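Local coordinates for protein putative mandelate racemase (Bordetella bronchiseptica, PDB 3OZY) that is of unknown function but, as a magnesium-binding enolase superfamily member resembling mandelate racemase, probably acts on acid sugars or related carboxylates, at residues K30-M35 and G377-G382; S14-E19 and H334-T339; T6-H11 and R63-V68; L37-T42 and I365-V370. All coordinates share one frame; numbering follows the deposited sequence.

Contact 1. Residues K30-M35 and G377-G382; sequences KLNRQM and GEPAIG. With ACY (acetic acid), chain I.
This contact belongs to the N-terminal capping domain of the enolase fold, where the start of strand 32-42 meets a C-terminal tail segment. The two backbones make a single beta bridge, K30 with I381, their CA atoms 4.5 Å apart. Backbone bonds centre on one carbonyl. A380 O takes two N-H groups in succession, L31 N at 2.9 Å and N32 N at 3.1 Å. Both donors stand above the carbonyl plane. Side-chain amides grip the two preceding carbonyls. N32 ND2 gives a bond of 2.8 Å to P379 O, almost along the C=O axis, and the acceptor lies in the N32 amide plane. Q34, extended beyond CG, brings NE2 to E378 O at 2.9 Å. That donor stands well above the carbonyl plane, and Q34 NE2 also bonds S14 OG. Three consecutive carbonyls of the tail, those of E378, P379 and A380, are thus held by donors of 30-35. A380 CB lies 3.4 Å from Q34 OE1. The apolar contact is made by L31, whose CD1 lies against P379 CG and reaches the backbone of I381 and G382. The E378 side chain starts toward the strand but bends off, and its OE1 bonds K376 N. K30 sets out away from 377-382. Its chain runs extended and then bends at chi4 (-57°), which sets NZ on the acetate, a likely crystallisation component also held by Y147, S25 and K173. K30 NZ donates a hydrogen bond of 2.7 Å to acetate OXT.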
# COMPACT_ATOMS: atom_id res chain seq x y z
N LYS A 30 -12.04 -0.01 19.41
CA LYS A 30 -11.71 -1.43 19.37
C LYS A 30 -12.92 -2.29 19.70
O LYS A 30 -13.72 -1.94 20.58
CB LYS A 30 -10.56 -1.74 20.32
CG LYS A 30 -9.32 -0.90 20.04
CD LYS A 30 -8.11 -1.47 20.74
CE LYS A 30 -6.92 -0.52 20.62
NZ LYS A 30 -6.62 -0.24 19.18
N LEU A 31 -13.06 -3.40 18.99
CA LEU A 31 -14.20 -4.31 19.14
C LEU A 31 -13.77 -5.72 19.51
O LEU A 31 -14.33 -6.33 20.43
CB LEU A 31 -15.03 -4.32 17.85
CG LEU A 31 -15.56 -2.96 17.38
CD1 LEU A 31 -16.21 -3.07 15.99
CD2 LEU A 31 -16.51 -2.33 18.40
N ASN A 32 -12.79 -6.26 18.80
CA ASN A 32 -12.22 -7.57 19.11
C ASN A 32 -10.74 -7.53 18.79
O ASN A 32 -10.37 -6.97 17.76
CB ASN A 32 -12.88 -8.68 18.28
CG ASN A 32 -14.35 -8.85 18.62
OD1 ASN A 32 -14.71 -9.53 19.59
ND2 ASN A 32 -15.21 -8.23 17.82
N ARG A 33 -9.90 -8.07 19.66
CA ARG A 33 -8.47 -8.14 19.36
C ARG A 33 -8.21 -9.38 18.51
O ARG A 33 -8.47 -10.51 18.92
CB ARG A 33 -7.63 -8.13 20.64
CG ARG A 33 -7.81 -6.86 21.51
CD ARG A 33 -7.64 -5.54 20.71
NE ARG A 33 -6.29 -5.40 20.15
CZ ARG A 33 -5.25 -4.89 20.80
NH1 ARG A 33 -5.37 -4.43 22.04
NH2 ARG A 33 -4.08 -4.83 20.20
N GLN A 34 -7.71 -9.15 17.30
CA GLN A 34 -7.56 -10.21 16.32
C GLN A 34 -6.12 -10.31 15.83
O GLN A 34 -5.31 -9.40 16.04
CB GLN A 34 -8.48 -9.94 15.13
CG GLN A 34 -9.94 -9.77 15.53
CD GLN A 34 -10.90 -9.71 14.35
OE1 GLN A 34 -10.55 -9.28 13.25
NE2 GLN A 34 -12.13 -10.14 14.58
N MET A 35 -5.83 -11.42 15.17
CA MET A 35 -4.53 -11.61 14.53
C MET A 35 -4.60 -12.76 13.56
O MET A 35 -5.53 -13.58 13.60
CB MET A 35 -3.44 -11.92 15.56
CG MET A 35 -3.58 -13.30 16.19
SD MET A 35 -2.32 -13.67 17.43
CE MET A 35 -0.87 -13.79 16.38
N GLY A 377 -15.80 -14.19 11.63
CA GLY A 377 -16.28 -13.03 10.89
C GLY A 377 -16.48 -11.77 11.72
O GLY A 377 -16.93 -10.76 11.20
N GLU A 378 -16.14 -11.82 13.01
CA GLU A 378 -16.23 -10.65 13.88
C GLU A 378 -15.35 -9.51 13.35
O GLU A 378 -14.29 -9.76 12.75
CB GLU A 378 -15.78 -11.00 15.30
CG GLU A 378 -16.57 -12.12 15.96
CD GLU A 378 -15.90 -13.48 15.83
OE1 GLU A 378 -15.09 -13.69 14.90
OE2 GLU A 378 -16.18 -14.36 16.67
N PRO A 379 -15.78 -8.26 13.57
CA PRO A 379 -14.94 -7.12 13.19
C PRO A 379 -13.88 -6.85 14.26
O PRO A 379 -14.09 -7.17 15.43
CB PRO A 379 -15.95 -5.97 13.15
CG PRO A 379 -16.92 -6.33 14.25
CD PRO A 379 -17.07 -7.83 14.14
N ALA A 380 -12.75 -6.27 13.87
CA ALA A 380 -11.71 -5.93 14.85
C ALA A 380 -11.90 -4.54 15.45
O ALA A 380 -11.65 -4.32 16.64
CB ALA A 380 -10.31 -6.04 14.23
N ILE A 381 -12.33 -3.59 14.63
CA ILE A 381 -12.28 -2.18 15.02
C ILE A 381 -13.33 -1.40 14.24
O ILE A 381 -13.63 -1.72 13.09
CB ILE A 381 -10.84 -1.61 14.80
CG1 ILE A 381 -10.65 -0.26 15.48
CG2 ILE A 381 -10.45 -1.57 13.32
CD1 ILE A 381 -9.19 0.14 15.61
N GLY A 382 -13.91 -0.40 14.88
CA GLY A 382 -14.87 0.46 14.23
C GLY A 382 -14.19 1.46 13.32
O GLY A 382 -12.95 1.51 13.28
C ACY I . -4.59 2.28 18.26
O ACY I . -4.54 3.53 18.29
OXT ACY I . -4.66 1.57 19.28
CH3 ACY I . -4.59 1.58 16.93

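Contact 2. Residues S14-E19 and H334-T339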
# COMPACT_ATOMS: atom_id res chain seq x y z
N SER A 14 -9.72 -14.54 16.71
CA SER A 14 -10.41 -13.40 17.28
C SER A 14 -10.62 -13.61 18.78
O SER A 14 -10.94 -14.72 19.22
CB SER A 14 -11.74 -13.15 16.58
OG SER A 14 -12.30 -11.91 16.98
N THR A 15 -10.41 -12.55 19.55
CA THR A 15 -10.66 -12.58 20.99
C THR A 15 -11.53 -11.39 21.38
O THR A 15 -11.37 -10.30 20.83
CB THR A 15 -9.35 -12.58 21.81
OG1 THR A 15 -8.65 -11.34 21.60
CG2 THR A 15 -8.46 -13.74 21.42
N PRO A 16 -12.46 -11.59 22.32
CA PRO A 16 -13.43 -10.53 22.63
C PRO A 16 -12.87 -9.47 23.57
O PRO A 16 -11.84 -9.66 24.21
CB PRO A 16 -14.58 -11.29 23.29
CG PRO A 16 -13.93 -12.49 23.90
CD PRO A 16 -12.78 -12.86 23.00
N ILE A 17 -13.57 -8.34 23.64
CA ILE A 17 -13.24 -7.26 24.56
C ILE A 17 -14.52 -6.90 25.30
O ILE A 17 -15.52 -6.60 24.66
CB ILE A 17 -12.74 -5.99 23.81
CG1 ILE A 17 -11.55 -6.30 22.89
CG2 ILE A 17 -12.35 -4.91 24.83
CD1 ILE A 17 -11.15 -5.10 21.99
N PRO A 18 -14.50 -6.92 26.64
CA PRO A 18 -15.70 -6.47 27.36
C PRO A 18 -16.07 -5.06 26.91
O PRO A 18 -15.18 -4.23 26.71
CB PRO A 18 -15.26 -6.48 28.82
CG PRO A 18 -14.20 -7.54 28.88
CD PRO A 18 -13.45 -7.39 27.57
N GLU A 19 -17.36 -4.80 26.73
CA GLU A 19 -17.83 -3.53 26.19
C GLU A 19 -17.18 -2.33 26.88
O GLU A 19 -16.75 -1.39 26.20
CB GLU A 19 -19.36 -3.44 26.30
CG GLU A 19 -20.01 -2.42 25.39
CD GLU A 19 -20.17 -1.05 26.03
OE1 GLU A 19 -20.05 -0.92 27.27
OE2 GLU A 19 -20.44 -0.09 25.28
N HIS A 334 -7.01 -4.33 27.27
CA HIS A 334 -7.54 -5.68 27.35
C HIS A 334 -7.26 -6.45 26.06
O HIS A 334 -7.78 -6.11 25.01
CB HIS A 334 -9.04 -5.66 27.61
CG HIS A 334 -9.61 -7.03 27.79
ND1 HIS A 334 -9.92 -7.55 29.03
CD2 HIS A 334 -9.87 -8.01 26.89
CE1 HIS A 334 -10.37 -8.78 28.88
NE2 HIS A 334 -10.35 -9.08 27.59
N ASN A 335 -6.48 -7.52 26.16
CA ASN A 335 -6.05 -8.23 24.96
C ASN A 335 -5.59 -9.64 25.29
O ASN A 335 -4.47 -9.85 25.75
CB ASN A 335 -4.92 -7.45 24.28
CG ASN A 335 -4.53 -8.02 22.95
OD1 ASN A 335 -5.00 -9.09 22.55
ND2 ASN A 335 -3.67 -7.31 22.23
N ASP A 336 -6.46 -10.62 25.05
CA ASP A 336 -6.12 -12.01 25.31
C ASP A 336 -4.91 -12.48 24.49
O ASP A 336 -4.23 -13.42 24.88
CB ASP A 336 -7.30 -12.94 25.03
CG ASP A 336 -8.44 -12.75 26.00
OD1 ASP A 336 -8.22 -12.22 27.12
OD2 ASP A 336 -9.57 -13.15 25.63
N LEU A 337 -4.65 -11.82 23.36
CA LEU A 337 -3.50 -12.19 22.55
C LEU A 337 -2.17 -11.77 23.19
O LEU A 337 -1.10 -12.21 22.76
CB LEU A 337 -3.62 -11.62 21.14
CG LEU A 337 -4.90 -12.03 20.40
CD1 LEU A 337 -4.98 -11.27 19.09
CD2 LEU A 337 -4.97 -13.55 20.17
N MET A 338 -2.25 -10.94 24.24
CA MET A 338 -1.07 -10.55 25.01
C MET A 338 -0.85 -11.42 26.24
O MET A 338 0.21 -11.36 26.87
CB MET A 338 -1.20 -9.10 25.48
CG MET A 338 -0.97 -8.07 24.39
SD MET A 338 0.73 -8.06 23.77
CE MET A 338 1.59 -7.42 25.21
N THR A 339 -1.84 -12.22 26.61
CA THR A 339 -1.77 -12.95 27.87
C THR A 339 -1.89 -14.46 27.72
O THR A 339 -1.25 -15.21 28.46
CB THR A 339 -2.87 -12.50 28.86
OG1 THR A 339 -4.15 -12.68 28.26
CG2 THR A 339 -2.69 -11.03 29.25
O HOH W 1 -8.97 -9.83 23.85
O HOH W 2 -11.34 -11.38 26.30
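P16 O is gripped by two bonds, both donated by waters. The first water lies 2.9 Å from P16 O. It also donates to T15 OG1 and accepts from D336 N at 2.9 Å. The second joins P16 O to D336 OD2, 2.6 Å from that carboxylate oxygen, and meets H334 NE2 in the plane of the imidazole. No direct hydrogen bond crosses between the two segments, so the waters carry the polar link. T15 OG1 has a further partner in R33 O. H334 has CG anti to the backbone N (chi1 -176°), which carries the ring out to P18. P18 CD sits over the ring centre, 3.5 Å from the centroid and 9° off the normal, a CH-pi contact over the face. Further along, T15 CB and CG2 pack on D336 CB, and T15 CG2 touches L337 CD2 at 3.7 Å. N335 OD1 accepts from L337 N at 2.9 Å. This Asx turn shapes the loop, while N335 ND2 bonds D331 OD2 and N307 O. The arrangement is a domain interface of the enolase fold, joining the end of strand 5-16 in the capping domain to the loop after barrel strand 328-331.

Contact 3. Residues T6-H11 and R63-V68; sequences TEVKAH and RAIEDV
Strand 5-16 and helix 58-73 pack here as part of the alpha+beta capping domain of the enolase superfamily. The segments run nearly antiparallel, with an angle of 163° between their directions and a closest axis approach of 7.2 Å. E66 carries the polar link. Its CG is anti to the carbonyl carbon (chi1 -65°), and the extended chain beyond it carries the carboxylate to the strand. A10 N donates to the anti lone pair of E66 OE2 at 2.8 Å, and the bond is fairly straight, with 157° at the hydrogen. K62 NZ pairs with E66 OE2 and also bonds A10 O, and its charge would be expected to favour an ionised E66. The two acceptors, E66 OE2 and A10 O, lie 3.4 Å apart without bonding each other. E66 CG lies 3.5 Å from V8 O on the way to the strand. I65 makes the apolar half. Its CG2, anti to the backbone N, meets V8 CG1 at 3.7 Å, the two side chains crossing at about a right angle. The same I65 CG2 lies 4.0 Å from A10 CB, so one methyl touches both strand residues. I65 also touches I36 and V38 of strand 32-42, and A106 and V110 of helix 102-122. Helix 58-73 therefore runs along the strand on one face of the sheet, with helix 102-122 beside it.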
# COMPACT_ATOMS: atom_id res chain seq x y z
N THR A 6 7.17 -26.77 3.29
CA THR A 6 6.09 -27.60 2.78
C THR A 6 4.72 -26.90 2.81
O THR A 6 3.88 -27.14 1.95
CB THR A 6 5.99 -28.92 3.56
OG1 THR A 6 6.00 -28.65 4.96
CG2 THR A 6 7.17 -29.82 3.22
N GLU A 7 4.52 -26.03 3.80
CA GLU A 7 3.24 -25.33 3.94
C GLU A 7 3.44 -23.95 4.54
O GLU A 7 4.31 -23.75 5.39
CB GLU A 7 2.29 -26.09 4.86
CG GLU A 7 2.02 -27.53 4.50
CD GLU A 7 1.10 -28.18 5.52
OE1 GLU A 7 -0.01 -27.66 5.71
OE2 GLU A 7 1.50 -29.20 6.14
N VAL A 8 2.62 -23.00 4.10
CA VAL A 8 2.53 -21.69 4.73
C VAL A 8 1.06 -21.48 5.11
O VAL A 8 0.20 -21.34 4.23
CB VAL A 8 3.02 -20.57 3.79
CG1 VAL A 8 2.87 -19.22 4.46
CG2 VAL A 8 4.47 -20.82 3.38
N LYS A 9 0.79 -21.50 6.41
CA LYS A 9 -0.58 -21.42 6.92
C LYS A 9 -0.82 -20.11 7.64
O LYS A 9 0.09 -19.54 8.23
CB LYS A 9 -0.84 -22.57 7.89
CG LYS A 9 -0.67 -23.95 7.27
CD LYS A 9 -0.94 -25.06 8.27
CE LYS A 9 -2.41 -25.13 8.62
NZ LYS A 9 -2.73 -26.34 9.43
N ALA A 10 -2.06 -19.64 7.58
CA ALA A 10 -2.44 -18.42 8.28
C ALA A 10 -3.71 -18.68 9.08
O ALA A 10 -4.80 -18.81 8.51
CB ALA A 10 -2.67 -17.32 7.27
N HIS A 11 -3.57 -18.77 10.41
CA HIS A 11 -4.70 -19.05 11.30
C HIS A 11 -5.35 -17.75 11.74
O HIS A 11 -4.75 -16.96 12.45
CB HIS A 11 -4.24 -19.79 12.57
CG HIS A 11 -3.47 -21.05 12.31
ND1 HIS A 11 -4.08 -22.29 12.26
CD2 HIS A 11 -2.15 -21.26 12.12
CE1 HIS A 11 -3.16 -23.21 12.02
NE2 HIS A 11 -1.98 -22.61 11.93
N ARG A 63 -5.57 -14.82 2.78
CA ARG A 63 -5.43 -15.04 1.35
C ARG A 63 -4.06 -14.60 0.85
O ARG A 63 -3.39 -15.32 0.10
CB ARG A 63 -6.53 -14.29 0.59
CG ARG A 63 -6.43 -14.36 -0.93
CD ARG A 63 -6.72 -15.75 -1.48
NE ARG A 63 -6.40 -15.75 -2.91
CZ ARG A 63 -6.49 -16.81 -3.71
NH1 ARG A 63 -6.89 -17.98 -3.25
NH2 ARG A 63 -6.16 -16.68 -4.99
N ALA A 64 -3.62 -13.41 1.25
CA ALA A 64 -2.31 -12.92 0.82
C ALA A 64 -1.20 -13.86 1.27
O ALA A 64 -0.27 -14.14 0.51
CB ALA A 64 -2.07 -11.52 1.35
N ILE A 65 -1.28 -14.34 2.50
CA ILE A 65 -0.24 -15.18 3.06
C ILE A 65 -0.23 -16.58 2.43
O ILE A 65 0.81 -17.06 1.98
CB ILE A 65 -0.34 -15.24 4.59
CG1 ILE A 65 0.01 -13.87 5.18
CG2 ILE A 65 0.57 -16.34 5.15
CD1 ILE A 65 -0.38 -13.70 6.65
N GLU A 66 -1.39 -17.22 2.38
CA GLU A 66 -1.44 -18.60 1.90
C GLU A 66 -1.35 -18.73 0.38
O GLU A 66 -0.74 -19.68 -0.13
CB GLU A 66 -2.72 -19.29 2.40
CG GLU A 66 -2.75 -19.43 3.92
CD GLU A 66 -3.96 -20.19 4.45
OE1 GLU A 66 -4.88 -20.51 3.66
OE2 GLU A 66 -3.98 -20.46 5.67
N ASP A 67 -1.91 -17.77 -0.35
CA ASP A 67 -2.16 -17.96 -1.78
C ASP A 67 -1.43 -16.98 -2.70
O ASP A 67 -1.42 -17.17 -3.92
CB ASP A 67 -3.67 -17.92 -2.05
CG ASP A 67 -4.42 -18.96 -1.25
OD1 ASP A 67 -4.14 -20.16 -1.43
OD2 ASP A 67 -5.28 -18.57 -0.44
N VAL A 68 -0.84 -15.93 -2.13
CA VAL A 68 -0.03 -15.01 -2.92
C VAL A 68 1.44 -15.19 -2.54
O VAL A 68 2.27 -15.50 -3.38
CB VAL A 68 -0.48 -13.54 -2.76
CG1 VAL A 68 0.38 -12.62 -3.62
CG2 VAL A 68 -1.94 -13.39 -3.17

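Contact 4. Residues L37-T42 and I365-V370; sequences LVEVRT and IDWDFV
The indole of W367 carries I365 CG2 over the centre of one face, 3.7 Å above the plane. L37 and E39 come to its outer six-membered ring obliquely. L37 CD2 lies 3.6 Å from W367 CZ3, and E39 OE1 is 3.8 Å from W367 CH2. The carboxylate of E39 is turned 47° against the indole plane. The guanidinium of R41 is met at its edge by E39 OE2, in plane, with R41 NE 2.9 Å from it. Seen from E39, that donor stands above the carboxylate plane. This salt bridge and the bond from H11 NE2 to E39 OE1 use both oxygens of E39, which fixes the carboxylate beside the tryptophan. L37 makes the apolar centre. Its CG is anti to the backbone N (chi1 176°), and CD2 makes the closest contacts. Besides the indole, L37 CD2 meets V370 CG2 at 3.7 Å and I365 CG2 at 4.3 Å. D366 is the N-cap of the helix that bears W367. F369 N donates to D366 OD1 at 3.0 Å, while the bond from D368 N is weak. The contact joins strand 32-42 of the capping domain to helix 367-372. L37 and I365 also touch I310 of helix 309-321. V370 packs on L13 of strand 5-16, and on the other side of strand 32-42 V38 and V40 meet helix 102-122.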
# COMPACT_ATOMS: atom_id res chain seq x y z
N LEU A 37 -2.12 -15.90 13.02
CA LEU A 37 -0.95 -16.65 13.45
C LEU A 37 -0.40 -17.38 12.23
O LEU A 37 -1.04 -18.30 11.71
CB LEU A 37 -1.33 -17.66 14.55
CG LEU A 37 -0.19 -18.57 15.02
CD1 LEU A 37 0.92 -17.76 15.65
CD2 LEU A 37 -0.71 -19.62 16.00
N VAL A 38 0.75 -16.93 11.74
CA VAL A 38 1.40 -17.57 10.61
C VAL A 38 2.13 -18.81 11.09
O VAL A 38 2.75 -18.79 12.15
CB VAL A 38 2.41 -16.61 9.93
CG1 VAL A 38 3.11 -17.30 8.76
CG2 VAL A 38 1.70 -15.34 9.48
N GLU A 39 2.05 -19.88 10.31
CA GLU A 39 2.77 -21.11 10.60
C GLU A 39 3.46 -21.59 9.33
O GLU A 39 2.81 -21.90 8.34
CB GLU A 39 1.80 -22.18 11.12
CG GLU A 39 2.48 -23.46 11.56
CD GLU A 39 1.49 -24.56 11.93
OE1 GLU A 39 0.28 -24.29 12.00
OE2 GLU A 39 1.94 -25.70 12.16
N VAL A 40 4.79 -21.61 9.35
CA VAL A 40 5.56 -22.13 8.23
C VAL A 40 6.11 -23.50 8.59
O VAL A 40 6.83 -23.65 9.58
CB VAL A 40 6.73 -21.19 7.85
CG1 VAL A 40 7.61 -21.82 6.77
CG2 VAL A 40 6.19 -19.83 7.40
N ARG A 41 5.73 -24.50 7.81
CA ARG A 41 6.15 -25.88 8.06
C ARG A 41 7.21 -26.33 7.08
O ARG A 41 7.30 -25.82 5.96
CB ARG A 41 4.94 -26.82 7.95
CG ARG A 41 3.85 -26.54 8.97
CD ARG A 41 2.69 -27.50 8.75
NE ARG A 41 1.69 -27.42 9.81
CZ ARG A 41 0.61 -28.21 9.88
NH1 ARG A 41 0.40 -29.12 8.94
NH2 ARG A 41 -0.24 -28.08 10.88
N THR A 42 8.02 -27.29 7.50
CA THR A 42 9.06 -27.85 6.64
C THR A 42 8.98 -29.37 6.58
O THR A 42 8.32 -30.01 7.40
CB THR A 42 10.48 -27.49 7.13
OG1 THR A 42 10.65 -27.93 8.48
CG2 THR A 42 10.73 -25.99 7.03
N ILE A 365 3.67 -21.60 21.88
CA ILE A 365 2.28 -21.27 21.56
C ILE A 365 1.33 -22.25 22.26
O ILE A 365 1.58 -23.46 22.26
CB ILE A 365 2.01 -21.35 20.04
CG1 ILE A 365 2.81 -20.29 19.27
CG2 ILE A 365 0.51 -21.23 19.76
CD1 ILE A 365 2.40 -18.87 19.58
N ASP A 366 0.25 -21.73 22.83
CA ASP A 366 -0.81 -22.59 23.38
C ASP A 366 -1.75 -22.93 22.23
O ASP A 366 -2.64 -22.15 21.90
CB ASP A 366 -1.56 -21.88 24.51
CG ASP A 366 -2.63 -22.76 25.14
OD1 ASP A 366 -3.07 -23.74 24.52
OD2 ASP A 366 -3.05 -22.44 26.28
N TRP A 367 -1.55 -24.09 21.63
CA TRP A 367 -2.33 -24.48 20.46
C TRP A 367 -3.78 -24.80 20.80
O TRP A 367 -4.65 -24.73 19.93
CB TRP A 367 -1.64 -25.61 19.70
CG TRP A 367 -0.36 -25.15 19.03
CD1 TRP A 367 0.91 -25.32 19.49
CD2 TRP A 367 -0.25 -24.42 17.80
NE1 TRP A 367 1.81 -24.76 18.61
CE2 TRP A 367 1.12 -24.19 17.57
CE3 TRP A 367 -1.18 -23.93 16.88
CZ2 TRP A 367 1.59 -23.51 16.45
CZ3 TRP A 367 -0.72 -23.25 15.76
CH2 TRP A 367 0.66 -23.05 15.56
N ASP A 368 -4.06 -25.11 22.06
CA ASP A 368 -5.44 -25.28 22.49
C ASP A 368 -6.15 -23.93 22.46
O ASP A 368 -7.30 -23.82 22.01
CB ASP A 368 -5.52 -25.92 23.88
CG ASP A 368 -4.99 -27.34 23.90
OD1 ASP A 368 -5.09 -28.03 22.87
OD2 ASP A 368 -4.48 -27.76 24.96
N PHE A 369 -5.48 -22.89 22.93
CA PHE A 369 -6.03 -21.54 22.85
C PHE A 369 -6.29 -21.17 21.39
O PHE A 369 -7.36 -20.67 21.05
CB PHE A 369 -5.10 -20.53 23.53
CG PHE A 369 -5.52 -19.10 23.33
CD1 PHE A 369 -6.37 -18.49 24.23
CD2 PHE A 369 -5.07 -18.39 22.23
CE1 PHE A 369 -6.77 -17.18 24.04
CE2 PHE A 369 -5.48 -17.07 22.04
CZ PHE A 369 -6.32 -16.47 22.94
N VAL A 370 -5.32 -21.43 20.52
CA VAL A 370 -5.47 -21.15 19.09
C VAL A 370 -6.72 -21.83 18.54
O VAL A 370 -7.56 -21.19 17.90
CB VAL A 370 -4.22 -21.59 18.30
CG1 VAL A 370 -4.47 -21.47 16.80
CG2 VAL A 370 -3.01 -20.76 18.72

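Overall arrangement
All four contacts use the paired strands 5-16 and 32-42 of the capping domain. Contacts 1 and 2 lie closest, with centres 9 Å apart, and are joined by the bonds of R33 and Q34 to T15 and S14. Contacts 3 and 4 have centres 13 Å apart and are joined through the strand pairing, K9 N to E39 O at 2.8 Å. F369 of contact 4 packs on T15 and L337 of contact 2. Contacts 1, 2 and 4 bring residues from late in the chain onto the sheet, while contact 3 stays within the capping domain. The K30 side chain of contact 1 is about 9 Å from a bound magnesium, and the N335 side chain of contact 2 about 14 Å.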